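Local coordinates for DUF4848 domain-containing protein (Bacteroides thetaiotaomicron, PDB 4LB8) that is of unknown function but belongs to the DUF4848 family and is probably an exported lipoprotein, at residues 126-129 against 130-134. Residues are numbered along the deposited sequence; the frame is centred on the assembly and turned at random.
Sequences FVNM and KGEFM
N128 folds its side chain back over the turn it begins, and its OD1 takes two backbone N-H groups: K130 N at 2.9 Å and E132 N at 3.0 Å. Neither donor lies in the plane of the amide; they reach the oxygen from opposite faces, so the carbonyl is gripped from both sides. What puts OD1 there is chi1 of 61°, which sets CG between the backbone N and the carbonyl carbon. The other end of the amide is spoken for as well, since ND2 donates to T26 O, just ahead of strand 27-30. Bonds at both ends should hold the flat group against rotation.

The main chain closes the turn in the usual way, G131 N giving its hydrogen to N128 O at 3.2 Å; the same oxygen also accepts from the side chain of Q63. One step further out, N128 N donates to E132 O at 3.0 Å. That carbonyl has a second partner in a water, 2.7 Å from E132 O, which also donates to F126 O and so bridges the two arms where they spread apart. V127 CA adds a C-H contact to the same E132 O.

Apolar contact is slighter: V127 CG1 meets the F133 ring at its edge, 3.8 Å from CD1. An alanine in place of N128 would probably leave the N-H groups of K130 and E132 and the carbonyl of T26 without these partners, and the turn less firmly held.

G131 N to N128 O closes a type I beta turn, OD1 to K130 N adds an Asx turn, and OD1 also takes E132 N. With N128 N to E132 O, and G131 in left-handed conformation, this is a type I turn plus G1 bulge leading into strand 132-135.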
loop_
_atom_site.group_PDB
_atom_site.type_symbol
_atom_site.label_atom_id
_atom_site.label_comp_id
_atom_site.label_asym_id
_atom_site.label_seq_id
_atom_site.Cartn_x
_atom_site.Cartn_y
_atom_site.Cartn_z
ATOM N N PHE A 126 -27.277 -15.494 -14.080
ATOM C CA PHE A 126 -28.618 -15.477 -14.634
ATOM C C PHE A 126 -28.978 -14.183 -15.378
ATOM O O PHE A 126 -29.837 -14.262 -16.258
ATOM C CB PHE A 126 -29.647 -15.761 -13.533
ATOM C CG PHE A 126 -29.394 -16.974 -12.658
ATOM C CD1 PHE A 126 -29.281 -18.242 -13.212
ATOM C CD2 PHE A 126 -29.334 -16.853 -11.276
ATOM C CE1 PHE A 126 -29.083 -19.372 -12.396
ATOM C CE2 PHE A 126 -29.152 -17.981 -10.462
ATOM C CZ PHE A 126 -29.014 -19.232 -11.026
ATOM N N VAL A 127 -28.329 -13.020 -15.068
ATOM C CA VAL A 127 -28.595 -11.758 -15.777
ATOM C C VAL A 127 -28.224 -11.882 -17.264
ATOM O O VAL A 127 -27.266 -12.576 -17.617
ATOM C CB VAL A 127 -27.937 -10.478 -15.178
ATOM C CG1 VAL A 127 -28.603 -10.048 -13.878
ATOM C CG2 VAL A 127 -26.423 -10.618 -15.021
ATOM N N ASN A 128 -28.990 -11.207 -18.124
ATOM C CA ASN A 128 -28.748 -11.190 -19.552
ATOM C C ASN A 128 -27.804 -10.029 -19.897
ATOM O O ASN A 128 -27.135 -9.477 -19.012
ATOM C CB ASN A 128 -30.077 -11.115 -20.346
ATOM C CG ASN A 128 -30.949 -9.894 -20.107
ATOM O OD1 ASN A 128 -30.532 -8.864 -19.568
ATOM N ND2 ASN A 128 -32.184 -9.976 -20.557
HETATM N N MSE A 129 -27.794 -9.632 -21.173
HETATM C CA MSE A 129 -26.913 -8.591 -21.669
HETATM C C MSE A 129 -27.296 -7.166 -21.197
HETATM O O MSE A 129 -26.461 -6.257 -21.326
HETATM C CB MSE A 129 -26.819 -8.680 -23.200
HETATM C CG MSE A 129 -26.169 -9.998 -23.683
HETATM SE SE MSE A 129 -24.476 -10.439 -22.765
HETATM C CE MSE A 129 -24.976 -11.810 -21.636
ATOM N N LYS A 130 -28.523 -6.985 -20.614
ATOM C CA LYS A 130 -29.014 -5.702 -20.074
ATOM C C LYS A 130 -29.047 -5.723 -18.524
ATOM O O LYS A 130 -29.559 -4.787 -17.902
ATOM C CB LYS A 130 -30.407 -5.371 -20.634
ATOM C CG LYS A 130 -30.438 -5.087 -22.138
ATOM C CD LYS A 130 -31.856 -4.805 -22.651
ATOM C CE LYS A 130 -32.135 -3.320 -22.808
ATOM N NZ LYS A 130 -33.508 -3.054 -23.319
ATOM N N GLY A 131 -28.533 -6.807 -17.932
ATOM C CA GLY A 131 -28.502 -7.007 -16.487
ATOM C C GLY A 131 -29.873 -7.298 -15.929
ATOM O O GLY A 131 -30.204 -6.847 -14.830
ATOM N N GLU A 132 -30.667 -8.088 -16.677
ATOM C CA GLU A 132 -32.023 -8.449 -16.305
ATOM C C GLU A 132 -32.266 -9.935 -16.168
ATOM O O GLU A 132 -31.678 -10.765 -16.887
ATOM C CB GLU A 132 -33.008 -7.935 -17.358
ATOM C CG GLU A 132 -33.122 -6.429 -17.405
ATOM C CD GLU A 132 -33.801 -5.878 -18.638
ATOM O OE1 GLU A 132 -34.049 -6.649 -19.596
ATOM O OE2 GLU A 132 -34.043 -4.652 -18.661
ATOM N N PHE A 133 -33.229 -10.250 -15.285
ATOM C CA PHE A 133 -33.831 -11.570 -15.072
ATOM C C PHE A 133 -35.226 -11.314 -14.521
ATOM O O PHE A 133 -35.538 -10.174 -14.137
ATOM C CB PHE A 133 -33.001 -12.533 -14.206
ATOM C CG PHE A 133 -32.856 -12.146 -12.761
ATOM C CD1 PHE A 133 -31.832 -11.291 -12.351
ATOM C CD2 PHE A 133 -33.736 -12.637 -11.801
ATOM C CE1 PHE A 133 -31.709 -10.912 -11.009
ATOM C CE2 PHE A 133 -33.613 -12.261 -10.457
ATOM C CZ PHE A 133 -32.602 -11.397 -10.072
HETATM N N MSE A 134 -36.071 -12.364 -14.509
HETATM C CA MSE A 134 -37.442 -12.226 -14.051
HETATM C C MSE A 134 -37.823 -13.202 -12.958
HETATM O O MSE A 134 -37.371 -14.356 -12.969
HETATM C CB MSE A 134 -38.404 -12.390 -15.228
HETATM C CG MSE A 134 -38.400 -11.202 -16.177
HETATM SE SE MSE A 134 -39.791 -11.373 -17.490
HETATM C CE MSE A 134 -41.309 -10.813 -16.399
HETATM O O HOH W 1 -32.099 -13.239 -17.815
#